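Local coordinates for protein Tp0751 (Treponema pallidum, PDB 5JK2) that mediates adhesion to extracellular matrix components and interactions with host cells, through a non-canonical lipocalin fold, at residues A126-A132 / W147-R153; D65-L69 / F81-S85; R31-W35 / Q47-A51. The protein carries 1 engineered substitution. All blocks are in the same frame, centred on the assembly; numbering follows the deposited sequence.

Overall arrangement
This chain is the C-terminal part of the protein and holds the Pallilysin beta-barrel domain. Contacts 1 and 2 lie on its eight-stranded antiparallel barrel; contact 3 packs a helix beside it. Contact 1 pairs the last two strands. Contact 2 is one end of the pairing of strands 69-73 and 78-83. Contacts 1 and 2 have centres about 13 Å apart and touch: Trp147 CE3 lies 3.6 Å from Pro68 CB, and Trp147 CZ2 3.6 Å from Phe81 CB. Contacts 1 and 3, centres about 15 Å apart, meet in a hydrogen bond, Arg153 NH1 to Ala51 O, 2.9 Å. Contacts 2 and 3 do not touch; their centres are about 24 Å apart.

Contact 1: residues A126-A132 / W147-R153; sequences AVIHVRA and WDGQYTR. Engineered in segment 126-132: Ala126 (natural residue Glu).
Val130 and Ile128 pack on Tyr151 at the apolar centre. Val130 CG2 lies 3.4 Å from Tyr151 CD1, and Ile128 CG1 3.6 Å from Tyr151 CB. Chi1 m carries the Tyr151 ring along Val130; its OH donates to Trp147 O at 2.6 Å. Leu70 and Trp54 pack on this face. Strands 127-130 and 149-153 run antiparallel at 148°, axes 4.6 Å apart. Ile128-Tyr151 and Val130-Gly149 are hydrogen-bonded pairs: Ile128 N to Tyr151 O 3.1 Å, Tyr151 N to Ile128 O 3.2 Å, Val130 N to Gly149 O 2.9 Å, Gly149 N to Val130 O 3.1 Å. Val127-Thr152 and His129-Gln150 are the non-hydrogen-bonded pairs, on the other face. Gly149 has phi/psi 146/-176, where a CB would jam against the carbonyl O of Asp148; its CA makes a CH-pi contact, 4.3 Å from the His129 ring centroid. Arg153 N donates a hydrogen bond to O of engineered Ala126 at 3.2 Å. The last strand, paired also with 52-56, closes the barrel. At the polar edge Asp148 OD1 accepts a hydrogen bond from Ala132 N at 2.7 Å, and OD2 forms a weakly hydrogen-bonded salt bridge with Arg131 NH1 at 3.3 Å. Backbone bonds thus hold the seam, and Asp148 extends it past the ladder.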
ATOM      1  N   ALA A 126      -7.154   1.849  -9.252  1.00 38.64           N
ATOM      2  CA  ALA A 126      -6.924   0.435  -8.962  1.00 33.01           C
ATOM      3  C   ALA A 126      -5.577  -0.028  -9.502  1.00 37.54           C
ATOM      4  O   ALA A 126      -5.381  -1.214  -9.775  1.00 35.50           O
ATOM      5  CB  ALA A 126      -8.037  -0.408  -9.545  1.00 35.29           C
ATOM      6  N   VAL A 127      -4.657   0.919  -9.653  1.00 33.90           N
ATOM      7  CA  VAL A 127      -3.313   0.631 -10.136  1.00 23.65           C
ATOM      8  C   VAL A 127      -2.304   1.507  -9.403  1.00 28.14           C
ATOM      9  O   VAL A 127      -2.393   2.733  -9.441  1.00 36.27           O
ATOM     10  CB  VAL A 127      -3.193   0.867 -11.655  1.00 31.02           C
ATOM     11  CG1 VAL A 127      -1.788   0.541 -12.137  1.00 31.26           C
ATOM     12  CG2 VAL A 127      -4.223   0.037 -12.412  1.00 33.93           C
ATOM     13  N   ILE A 128      -1.350   0.864  -8.735  1.00 32.44           N
ATOM     14  CA  ILE A 128      -0.314   1.568  -7.987  1.00 33.19           C
ATOM     15  C   ILE A 128       1.068   1.044  -8.356  1.00 29.82           C
ATOM     16  O   ILE A 128       1.197   0.091  -9.126  1.00 31.47           O
ATOM     17  CB  ILE A 128      -0.513   1.420  -6.457  1.00 31.16           C
ATOM     18  CG1 ILE A 128      -0.430  -0.054  -6.039  1.00 25.77           C
ATOM     19  CG2 ILE A 128      -1.846   2.008  -6.036  1.00 29.01           C
ATOM     20  CD1 ILE A 128      -0.265  -0.272  -4.550  1.00 20.56           C
ATOM     21  N   HIS A 129       2.098   1.668  -7.794  1.00 28.89           N
ATOM     22  CA  HIS A 129       3.452   1.138  -7.872  1.00 32.29           C
ATOM     23  C   HIS A 129       4.116   1.310  -6.513  1.00 27.43           C
ATOM     24  O   HIS A 129       4.136   2.409  -5.958  1.00 26.43           O
ATOM     25  CB  HIS A 129       4.268   1.835  -8.961  1.00 39.92           C
ATOM     26  CG  HIS A 129       5.517   1.097  -9.334  1.00 38.28           C
ATOM     27  ND1 HIS A 129       5.657   0.420 -10.527  1.00 38.57           N
ATOM     28  CD2 HIS A 129       6.677   0.912  -8.659  1.00 34.58           C
ATOM     29  CE1 HIS A 129       6.853  -0.141 -10.575  1.00 35.11           C
ATOM     30  NE2 HIS A 129       7.491   0.142  -9.453  1.00 35.35           N
ATOM     31  N   VAL A 130       4.648   0.215  -5.979  1.00 24.77           N
ATOM     32  CA  VAL A 130       5.175   0.202  -4.620  1.00 29.42           C
ATOM     33  C   VAL A 130       6.694   0.071  -4.586  1.00 26.82           C
ATOM     34  O   VAL A 130       7.286  -0.670  -5.369  1.00 28.26           O
ATOM     35  CB  VAL A 130       4.570  -0.955  -3.798  1.00 26.69           C
ATOM     36  CG1 VAL A 130       5.057  -0.898  -2.352  1.00 27.02           C
ATOM     37  CG2 VAL A 130       3.051  -0.905  -3.845  1.00 31.30           C
ATOM     38  N   ARG A 131       7.304   0.807  -3.664  1.00 22.05           N
ATOM     39  CA  ARG A 131       8.718   0.676  -3.351  1.00 29.85           C
ATOM     40  C   ARG A 131       8.815   0.470  -1.847  1.00 23.68           C
ATOM     41  O   ARG A 131       8.237   1.232  -1.073  1.00 24.96           O
ATOM     42  CB  ARG A 131       9.503   1.912  -3.814  1.00 34.41           C
ATOM     43  CG  ARG A 131      10.840   2.171  -3.110  1.00 36.70           C
ATOM     44  CD  ARG A 131      11.962   1.273  -3.621  1.00 42.83           C
ATOM     45  NE  ARG A 131      13.247   1.619  -3.007  1.00 53.31           N
ATOM     46  CZ  ARG A 131      14.421   1.096  -3.352  1.00 50.80           C
ATOM     47  NH1 ARG A 131      14.497   0.189  -4.318  1.00 48.40           N
ATOM     48  NH2 ARG A 131      15.523   1.484  -2.728  1.00 47.98           N
ATOM     49  N   ALA A 132       9.536  -0.570  -1.442  1.00 26.79           N
ATOM     50  CA  ALA A 132       9.655  -0.917  -0.033  1.00 24.65           C
ATOM     51  C   ALA A 132      11.111  -0.879   0.410  1.00 25.04           C
ATOM     52  O   ALA A 132      12.012  -1.204  -0.360  1.00 29.57           O
ATOM     53  CB  ALA A 132       9.057  -2.289   0.225  1.00 31.22           C
ATOM     54  N   TRP A 147       8.829  -6.899  -2.610  1.00 28.39           N
ATOM     55  CA  TRP A 147       7.534  -6.237  -2.645  1.00 26.24           C
ATOM     56  C   TRP A 147       7.496  -5.122  -3.685  1.00 29.66           C
ATOM     57  O   TRP A 147       6.421  -4.676  -4.083  1.00 31.84           O
ATOM     58  CB  TRP A 147       7.196  -5.678  -1.261  1.00 32.28           C
ATOM     59  CG  TRP A 147       7.356  -6.688  -0.166  1.00 30.05           C
ATOM     60  CD1 TRP A 147       8.295  -6.686   0.820  1.00 27.80           C
ATOM     61  CD2 TRP A 147       6.560  -7.860   0.042  1.00 23.37           C
ATOM     62  NE1 TRP A 147       8.130  -7.779   1.634  1.00 18.13           N
ATOM     63  CE2 TRP A 147       7.070  -8.515   1.177  1.00 17.93           C
ATOM     64  CE3 TRP A 147       5.462  -8.415  -0.621  1.00 23.20           C
ATOM     65  CZ2 TRP A 147       6.524  -9.698   1.662  1.00 20.15           C
ATOM     66  CZ3 TRP A 147       4.921  -9.588  -0.134  1.00 18.43           C
ATOM     67  CH2 TRP A 147       5.451 -10.216   0.994  1.00 19.42           C
ATOM     68  N   ASP A 148       8.671  -4.670  -4.118  1.00 33.48           N
ATOM     69  CA  ASP A 148       8.763  -3.659  -5.165  1.00 23.38           C
ATOM     70  C   ASP A 148       8.088  -4.135  -6.439  1.00 21.84           C
ATOM     71  O   ASP A 148       8.277  -5.274  -6.862  1.00 27.21           O
ATOM     72  CB  ASP A 148      10.223  -3.311  -5.462  1.00 30.28           C
ATOM     73  CG  ASP A 148      10.823  -2.375  -4.436  1.00 30.39           C
ATOM     74  OD1 ASP A 148      10.282  -2.290  -3.316  1.00 32.43           O
ATOM     75  OD2 ASP A 148      11.841  -1.725  -4.754  1.00 34.31           O
ATOM     76  N   GLY A 149       7.298  -3.256  -7.047  1.00 24.62           N
ATOM     77  CA  GLY A 149       6.655  -3.560  -8.311  1.00 30.39           C
ATOM     78  C   GLY A 149       5.285  -2.931  -8.441  1.00 25.15           C
ATOM     79  O   GLY A 149       4.846  -2.177  -7.573  1.00 23.99           O
ATOM     80  N   GLN A 150       4.611  -3.249  -9.540  1.00 21.50           N
ATOM     81  CA  GLN A 150       3.283  -2.726  -9.808  1.00 22.68           C
ATOM     82  C   GLN A 150       2.235  -3.629  -9.168  1.00 27.65           C
ATOM     83  O   GLN A 150       2.382  -4.850  -9.170  1.00 27.41           O
ATOM     84  CB  GLN A 150       3.048  -2.619 -11.315  1.00 28.23           C
ATOM     85  CG  GLN A 150       1.791  -1.866 -11.698  1.00 26.57           C
ATOM     86  CD  GLN A 150       1.445  -2.021 -13.163  1.00 25.28           C
ATOM     87  OE1 GLN A 150       1.982  -2.885 -13.855  1.00 37.13           O
ATOM     88  NE2 GLN A 150       0.543  -1.180 -13.644  1.00 29.56           N
ATOM     89  N   TYR A 151       1.187  -3.022  -8.619  1.00 27.30           N
ATOM     90  CA  TYR A 151       0.079  -3.770  -8.036  1.00 24.57           C
ATOM     91  C   TYR A 151      -1.243  -3.338  -8.649  1.00 24.13           C
ATOM     92  O   TYR A 151      -1.362  -2.238  -9.185  1.00 28.91           O
ATOM     93  CB  TYR A 151       0.025  -3.578  -6.519  1.00 25.50           C
ATOM     94  CG  TYR A 151       1.151  -4.239  -5.771  1.00 26.41           C
ATOM     95  CD1 TYR A 151       2.407  -3.654  -5.712  1.00 24.37           C
ATOM     96  CD2 TYR A 151       0.959  -5.447  -5.118  1.00 27.92           C
ATOM     97  CE1 TYR A 151       3.442  -4.255  -5.028  1.00 25.62           C
ATOM     98  CE2 TYR A 151       1.986  -6.056  -4.431  1.00 26.65           C
ATOM     99  CZ  TYR A 151       3.227  -5.458  -4.388  1.00 22.29           C
ATOM    100  OH  TYR A 151       4.251  -6.070  -3.701  1.00 19.73           O
ATOM    101  N   THR A 152      -2.233  -4.218  -8.559  1.00 28.81           N
ATOM    102  CA  THR A 152      -3.587  -3.909  -8.992  1.00 24.79           C
ATOM    103  C   THR A 152      -4.564  -4.417  -7.948  1.00 22.25           C
ATOM    104  O   THR A 152      -4.439  -5.542  -7.473  1.00 26.66           O
ATOM    105  CB  THR A 152      -3.915  -4.546 -10.353  1.00 25.80           C
ATOM    106  OG1 THR A 152      -3.710  -5.963 -10.285  1.00 43.13           O
ATOM    107  CG2 THR A 152      -3.035  -3.965 -11.439  1.00 20.55           C
ATOM    108  N   ARG A 153      -5.531  -3.586  -7.583  1.00 21.79           N
ATOM    109  CA  ARG A 153      -6.501  -3.982  -6.573  1.00 26.46           C
ATOM    110  C   ARG A 153      -7.415  -5.072  -7.113  1.00 35.26           C
ATOM    111  O   ARG A 153      -7.742  -5.088  -8.302  1.00 40.54           O
ATOM    112  CB  ARG A 153      -7.327  -2.783  -6.109  1.00 31.58           C
ATOM    113  CG  ARG A 153      -8.108  -3.033  -4.822  1.00 28.21           C
ATOM    114  CD  ARG A 153      -8.917  -1.817  -4.428  1.00 25.16           C
ATOM    115  NE  ARG A 153      -9.524  -1.956  -3.107  1.00 27.68           N
ATOM    116  CZ  ARG A 153     -10.681  -2.570  -2.870  1.00 30.28           C
ATOM    117  NH1 ARG A 153     -11.150  -2.638  -1.634  1.00 35.24           N
ATOM    118  NH2 ARG A 153     -11.369  -3.119  -3.864  1.00 37.95           N
TER

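Contact 2: residues D65-L69 / F81-S85; sequences DIHPL and FSRAS
Arg83 lays its side chain along Ile66 and Pro68. Its CG is 3.9 Å from Ile66 CG2, and its NH1 is 3.8 Å from Pro68 CG. Chi1 t, with chi2 between wells at -146°, brings the chain back over these two residues. The Ile66 carbonyl sits over one face of the guanidinium, with O 3.1 Å from Arg83 NH1, but the angle is too poor for a hydrogen bond. Ile66 has its CA-to-CB bond toward 81-85. Its CD1 comes within 4.4 Å of Ala84 CB, a loose apolar touch. The two segments run roughly antiparallel, 153° apart end to end. Residues 66-68 are extended but form no regular strand. The chain enters the sheet at Leu69, which forms an antiparallel hydrogen-bonded pair with Ser82, CA to CA 5.0 Å. Leu69 N donates to Ser82 O at 2.7 Å, and Ser82 N to Leu69 O at 3.1 Å. Pro68 CA adds a CA-H...O contact to Ser82 O at 3.4 Å. Leu69 and Ser82 put their side chains on one face, CB to CB 4.1 Å. A water bonds weakly to Leu69 O at 3.1 Å and Ser82 OG at 3.4 Å. The CA-to-CB bond of Phe81 turns away from 65-69; its ring meets Trp147 edge-to-face and Arg116 in a cation-pi contact. Strands 69-73 and 78-83 form a beta hairpin of the up-and-down barrel, and this is its open end. Ala84, with phi 61°, lies in the tight turn to strand 86-98. The chemistry implies that two backbone bonds hold the register, while beyond them Ile66 and Arg83 meet by side-chain packing and a close carbonyl-guanidinium approach.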
ATOM      1  N   ASP A  65       4.712 -17.630 -11.901  1.00 32.59           N
ATOM      2  CA  ASP A  65       5.270 -17.415 -10.568  1.00 32.30           C
ATOM      3  C   ASP A  65       4.206 -16.977  -9.563  1.00 33.00           C
ATOM      4  O   ASP A  65       3.054 -16.742  -9.924  1.00 38.05           O
ATOM      5  CB  ASP A  65       6.384 -16.365 -10.615  1.00 29.57           C
ATOM      6  CG  ASP A  65       7.668 -16.889 -11.240  1.00 25.80           C
ATOM      7  OD1 ASP A  65       8.043 -18.048 -10.968  1.00 33.85           O
ATOM      8  OD2 ASP A  65       8.305 -16.133 -12.002  1.00 26.96           O
ATOM      9  N   ILE A  66       4.617 -16.854  -8.303  1.00 31.46           N
ATOM     10  CA  ILE A  66       3.712 -16.488  -7.214  1.00 33.17           C
ATOM     11  C   ILE A  66       3.716 -14.981  -6.968  1.00 29.84           C
ATOM     12  O   ILE A  66       4.776 -14.364  -6.876  1.00 36.38           O
ATOM     13  CB  ILE A  66       4.092 -17.222  -5.900  1.00 28.80           C
ATOM     14  CG1 ILE A  66       3.930 -18.734  -6.079  1.00 27.42           C
ATOM     15  CG2 ILE A  66       3.239 -16.725  -4.733  1.00 27.48           C
ATOM     16  CD1 ILE A  66       4.667 -19.570  -5.051  1.00 34.97           C
ATOM     17  N   HIS A  67       2.523 -14.407  -6.832  1.00 36.67           N
ATOM     18  CA  HIS A  67       2.361 -12.961  -6.729  1.00 29.34           C
ATOM     19  C   HIS A  67       2.424 -12.508  -5.269  1.00 28.91           C
ATOM     20  O   HIS A  67       1.670 -13.013  -4.436  1.00 29.88           O
ATOM     21  CB  HIS A  67       1.028 -12.520  -7.355  1.00 33.67           C
ATOM     22  CG  HIS A  67       0.796 -13.049  -8.741  1.00 43.56           C
ATOM     23  ND1 HIS A  67      -0.147 -14.014  -9.018  1.00 47.93           N
ATOM     24  CD2 HIS A  67       1.382 -12.744  -9.921  1.00 46.07           C
ATOM     25  CE1 HIS A  67      -0.133 -14.283 -10.314  1.00 46.91           C
ATOM     26  NE2 HIS A  67       0.788 -13.524 -10.883  1.00 50.63           N
ATOM     27  N   PRO A  68       3.337 -11.570  -4.950  1.00 27.50           N
ATOM     28  CA  PRO A  68       3.295 -10.907  -3.641  1.00 26.39           C
ATOM     29  C   PRO A  68       1.993 -10.131  -3.454  1.00 20.64           C
ATOM     30  O   PRO A  68       1.495  -9.539  -4.412  1.00 21.68           O
ATOM     31  CB  PRO A  68       4.505  -9.965  -3.683  1.00 26.35           C
ATOM     32  CG  PRO A  68       5.426 -10.573  -4.668  1.00 23.90           C
ATOM     33  CD  PRO A  68       4.551 -11.205  -5.704  1.00 24.33           C
ATOM     34  N   LEU A  69       1.452 -10.147  -2.238  1.00 20.71           N
ATOM     35  CA  LEU A  69       0.167  -9.508  -1.958  1.00 21.29           C
ATOM     36  C   LEU A  69       0.279  -8.448  -0.878  1.00 15.90           C
ATOM     37  O   LEU A  69       0.963  -8.641   0.126  1.00 21.29           O
ATOM     38  CB  LEU A  69      -0.865 -10.541  -1.511  1.00 18.42           C
ATOM     39  CG  LEU A  69      -0.963 -11.835  -2.311  1.00 21.66           C
ATOM     40  CD1 LEU A  69      -1.964 -12.778  -1.659  1.00 23.38           C
ATOM     41  CD2 LEU A  69      -1.339 -11.540  -3.753  1.00 23.83           C
ATOM     42  N   PHE A  81       1.677  -8.296   4.551  1.00 22.69           N
ATOM     43  CA  PHE A  81       2.532  -8.694   3.441  1.00 18.13           C
ATOM     44  C   PHE A  81       2.521 -10.203   3.284  1.00 17.47           C
ATOM     45  O   PHE A  81       2.881 -10.920   4.212  1.00 21.03           O
ATOM     46  CB  PHE A  81       3.964  -8.219   3.671  1.00 22.75           C
ATOM     47  CG  PHE A  81       4.093  -6.739   3.851  1.00 22.43           C
ATOM     48  CD1 PHE A  81       3.751  -6.140   5.051  1.00 23.39           C
ATOM     49  CD2 PHE A  81       4.580  -5.949   2.826  1.00 24.99           C
ATOM     50  CE1 PHE A  81       3.878  -4.777   5.219  1.00 28.13           C
ATOM     51  CE2 PHE A  81       4.712  -4.589   2.986  1.00 27.72           C
ATOM     52  CZ  PHE A  81       4.360  -3.999   4.185  1.00 24.91           C
ATOM     53  N   SER A  82       2.131 -10.679   2.104  1.00 20.07           N
ATOM     54  CA  SER A  82       1.981 -12.112   1.867  1.00 19.25           C
ATOM     55  C   SER A  82       2.610 -12.581   0.561  1.00 22.00           C
ATOM     56  O   SER A  82       2.508 -11.920  -0.470  1.00 24.26           O
ATOM     57  CB  SER A  82       0.500 -12.499   1.860  1.00 19.10           C
ATOM     58  OG  SER A  82      -0.122 -12.196   3.094  1.00 24.98           O
ATOM     59  N   ARG A  83       3.250 -13.745   0.628  1.00 25.72           N
ATOM     60  CA  ARG A  83       3.716 -14.459  -0.552  1.00 28.55           C
ATOM     61  C   ARG A  83       3.879 -15.932  -0.193  1.00 27.84           C
ATOM     62  O   ARG A  83       4.971 -16.373   0.164  1.00 26.91           O
ATOM     63  CB  ARG A  83       5.036 -13.889  -1.075  1.00 24.99           C
ATOM     64  CG  ARG A  83       5.458 -14.480  -2.420  1.00 26.53           C
ATOM     65  CD  ARG A  83       6.969 -14.608  -2.561  1.00 38.17           C
ATOM     66  NE  ARG A  83       7.348 -15.492  -3.665  1.00 38.82           N
ATOM     67  CZ  ARG A  83       7.512 -15.105  -4.929  1.00 34.44           C
ATOM     68  NH1 ARG A  83       7.332 -13.838  -5.277  1.00 33.41           N
ATOM     69  NH2 ARG A  83       7.858 -15.995  -5.851  1.00 31.50           N
ATOM     70  N   ALA A  84       2.780 -16.679  -0.283  1.00 25.67           N
ATOM     71  CA  ALA A  84       2.755 -18.096   0.073  1.00 18.87           C
ATOM     72  C   ALA A  84       3.129 -18.299   1.548  1.00 18.92           C
ATOM     73  O   ALA A  84       2.399 -17.864   2.438  1.00 22.27           O
ATOM     74  CB  ALA A  84       3.686 -18.889  -0.848  1.00 22.58           C
ATOM     75  N   SER A  85       4.257 -18.957   1.805  1.00 37.04           N
ATOM     76  CA  SER A  85       4.725 -19.193   3.171  1.00 31.64           C
ATOM     77  C   SER A  85       4.944 -17.885   3.914  1.00 26.52           C
ATOM     78  O   SER A  85       4.748 -17.806   5.128  1.00 23.43           O
ATOM     79  CB  SER A  85       6.024 -20.003   3.165  1.00 36.63           C
ATOM     80  OG  SER A  85       7.010 -19.387   2.355  1.00 19.30           O
TER
HETATM   81  O   HOH W   1      -1.500  -9.280   1.912  1.00 17.10           O

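Contact 3: residues R31-W35 / Q47-A51; sequences RIALW and QHLLA
This is a helix-to-turn packing contact, near the surface, between the N-terminal helix 26-39 and the segment just before the first barrel strand, 52-56. Residues 31-35 are regular helix, with Trp35 N bonded to Arg31 O at 2.7 Å. The backbone angles of 47-50 are those of a helix, but the bonding pattern of a regular one is absent; Leu50 N meets Gln47 O at 2.7 Å. Leu49, chi1 m and chi2 t, inserts its side chain between Arg31, Leu34 and Trp35. Its CD2 is 3.7 Å from Leu34 CD2, and its CD1 is 3.7 Å from Trp35 CE3, at the edge of the indole. Leu34, t then p, also puts CD2 3.8 Å from His48 CB. Arg31 brings its NH1 to Leu49 O in a short hydrogen bond of 2.5 Å. One face of its guanidinium lies over Leu49 CD2, and NH1 has a second acceptor, His125 O. The nearest CA pair is Arg31 and Leu49, at 6.8 Å. Leu49 and Trp35 both touch Phe122 of strand 115-122, so the helix also rests on the barrel. A helical-angle segment leading into the first strand is consistent with the N-terminal approach to the barrel in lipocalins, here in a non-canonical fold.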
ATOM      1  N   ARG A  31     -14.991   4.483  -6.554  1.00 53.29           N
ATOM      2  CA  ARG A  31     -13.540   4.540  -6.492  1.00 44.16           C
ATOM      3  C   ARG A  31     -13.019   5.619  -7.433  1.00 44.18           C
ATOM      4  O   ARG A  31     -12.079   6.341  -7.104  1.00 48.18           O
ATOM      5  CB  ARG A  31     -12.931   3.185  -6.846  1.00 48.65           C
ATOM      6  CG  ARG A  31     -13.315   2.071  -5.884  1.00 56.22           C
ATOM      7  CD  ARG A  31     -12.490   0.818  -6.112  1.00 52.15           C
ATOM      8  NE  ARG A  31     -11.066   1.064  -5.901  1.00 41.93           N
ATOM      9  CZ  ARG A  31     -10.494   1.193  -4.708  1.00 39.73           C
ATOM     10  NH1 ARG A  31      -9.192   1.419  -4.621  1.00 43.49           N
ATOM     11  NH2 ARG A  31     -11.223   1.106  -3.601  1.00 40.74           N
ATOM     12  N   ILE A  32     -13.638   5.730  -8.602  1.00 44.68           N
ATOM     13  CA  ILE A  32     -13.254   6.750  -9.568  1.00 44.72           C
ATOM     14  C   ILE A  32     -13.673   8.124  -9.061  1.00 45.39           C
ATOM     15  O   ILE A  32     -12.973   9.114  -9.269  1.00 53.84           O
ATOM     16  CB  ILE A  32     -13.884   6.501 -10.945  1.00 49.21           C
ATOM     17  CG1 ILE A  32     -13.512   5.108 -11.461  1.00 53.07           C
ATOM     18  CG2 ILE A  32     -13.422   7.565 -11.931  1.00 51.54           C
ATOM     19  CD1 ILE A  32     -14.373   4.629 -12.611  1.00 52.83           C
ATOM     20  N   ALA A  33     -14.829   8.177  -8.408  1.00 44.27           N
ATOM     21  CA  ALA A  33     -15.306   9.406  -7.786  1.00 43.77           C
ATOM     22  C   ALA A  33     -14.342   9.821  -6.683  1.00 49.85           C
ATOM     23  O   ALA A  33     -13.877  10.961  -6.640  1.00 52.67           O
ATOM     24  CB  ALA A  33     -16.704   9.216  -7.228  1.00 46.76           C
ATOM     25  N   LEU A  34     -14.047   8.873  -5.800  1.00 51.83           N
ATOM     26  CA  LEU A  34     -13.099   9.077  -4.711  1.00 51.89           C
ATOM     27  C   LEU A  34     -11.737   9.479  -5.266  1.00 47.26           C
ATOM     28  O   LEU A  34     -11.052  10.338  -4.709  1.00 48.43           O
ATOM     29  CB  LEU A  34     -12.984   7.797  -3.878  1.00 57.24           C
ATOM     30  CG  LEU A  34     -12.434   7.867  -2.455  1.00 65.60           C
ATOM     31  CD1 LEU A  34     -13.336   8.719  -1.573  1.00 66.22           C
ATOM     32  CD2 LEU A  34     -12.300   6.458  -1.897  1.00 57.57           C
ATOM     33  N   TRP A  35     -11.356   8.844  -6.370  1.00 46.17           N
ATOM     34  CA  TRP A  35     -10.097   9.130  -7.047  1.00 43.04           C
ATOM     35  C   TRP A  35     -10.041  10.574  -7.525  1.00 44.61           C
ATOM     36  O   TRP A  35      -9.040  11.264  -7.333  1.00 44.93           O
ATOM     37  CB  TRP A  35      -9.906   8.175  -8.228  1.00 44.46           C
ATOM     38  CG  TRP A  35      -8.851   8.601  -9.204  1.00 43.50           C
ATOM     39  CD1 TRP A  35      -9.046   9.057 -10.475  1.00 39.36           C
ATOM     40  CD2 TRP A  35      -7.434   8.610  -8.989  1.00 43.69           C
ATOM     41  NE1 TRP A  35      -7.840   9.347 -11.065  1.00 39.73           N
ATOM     42  CE2 TRP A  35      -6.836   9.083 -10.173  1.00 41.27           C
ATOM     43  CE3 TRP A  35      -6.615   8.265  -7.911  1.00 41.46           C
ATOM     44  CZ2 TRP A  35      -5.455   9.219 -10.308  1.00 49.83           C
ATOM     45  CZ3 TRP A  35      -5.246   8.401  -8.048  1.00 38.82           C
ATOM     46  CH2 TRP A  35      -4.680   8.873  -9.237  1.00 47.27           C
ATOM     47  N   GLN A  47      -5.731   7.674   0.869  1.00 47.64           N
ATOM     48  CA  GLN A  47      -5.485   6.373   1.473  1.00 38.07           C
ATOM     49  C   GLN A  47      -6.716   5.488   1.371  1.00 37.03           C
ATOM     50  O   GLN A  47      -6.613   4.264   1.317  1.00 38.46           O
ATOM     51  CB  GLN A  47      -5.088   6.534   2.943  1.00 42.68           C
ATOM     52  CG  GLN A  47      -3.959   7.528   3.191  1.00 48.35           C
ATOM     53  CD  GLN A  47      -3.564   7.611   4.654  1.00 50.83           C
ATOM     54  OE1 GLN A  47      -4.061   6.853   5.486  1.00 56.06           O
ATOM     55  NE2 GLN A  47      -2.664   8.535   4.975  1.00 54.55           N
ATOM     56  N   HIS A  48      -7.882   6.122   1.343  1.00 40.12           N
ATOM     57  CA  HIS A  48      -9.147   5.403   1.329  1.00 53.01           C
ATOM     58  C   HIS A  48      -9.235   4.485   0.112  1.00 50.58           C
ATOM     59  O   HIS A  48      -9.963   3.491   0.120  1.00 48.14           O
ATOM     60  CB  HIS A  48     -10.312   6.393   1.348  1.00 57.77           C
ATOM     61  CG  HIS A  48     -11.580   5.828   1.910  1.00 67.61           C
ATOM     62  ND1 HIS A  48     -12.661   6.613   2.249  1.00 66.73           N
ATOM     63  CD2 HIS A  48     -11.937   4.552   2.201  1.00 68.20           C
ATOM     64  CE1 HIS A  48     -13.629   5.848   2.719  1.00 67.13           C
ATOM     65  NE2 HIS A  48     -13.217   4.595   2.701  1.00 70.72           N
ATOM     66  N   LEU A  49      -8.472   4.814  -0.927  1.00 41.68           N
ATOM     67  CA  LEU A  49      -8.414   3.986  -2.125  1.00 38.75           C
ATOM     68  C   LEU A  49      -7.537   2.756  -1.916  1.00 34.21           C
ATOM     69  O   LEU A  49      -7.665   1.771  -2.640  1.00 35.26           O
ATOM     70  CB  LEU A  49      -7.889   4.795  -3.315  1.00 47.74           C
ATOM     71  CG  LEU A  49      -8.843   5.803  -3.961  1.00 45.52           C
ATOM     72  CD1 LEU A  49      -8.115   6.609  -5.021  1.00 39.14           C
ATOM     73  CD2 LEU A  49     -10.057   5.102  -4.561  1.00 52.61           C
ATOM     74  N   LEU A  50      -6.642   2.813  -0.934  1.00 34.47           N
ATOM     75  CA  LEU A  50      -5.718   1.709  -0.691  1.00 37.37           C
ATOM     76  C   LEU A  50      -6.371   0.569   0.075  1.00 31.45           C
ATOM     77  O   LEU A  50      -5.984  -0.590  -0.082  1.00 25.46           O
ATOM     78  CB  LEU A  50      -4.488   2.196   0.075  1.00 32.32           C
ATOM     79  CG  LEU A  50      -3.539   3.096  -0.717  1.00 31.97           C
ATOM     80  CD1 LEU A  50      -2.473   3.664   0.191  1.00 27.50           C
ATOM     81  CD2 LEU A  50      -2.907   2.325  -1.863  1.00 29.09           C
ATOM     82  N   ALA A  51      -7.350   0.907   0.910  1.00 34.48           N
ATOM     83  CA  ALA A  51      -8.045  -0.081   1.727  1.00 33.82           C
ATOM     84  C   ALA A  51      -8.550  -1.247   0.881  1.00 34.90           C
ATOM     85  O   ALA A  51      -9.505  -1.104   0.118  1.00 38.58           O
ATOM     86  CB  ALA A  51      -9.197   0.570   2.465  1.00 37.80           C
TER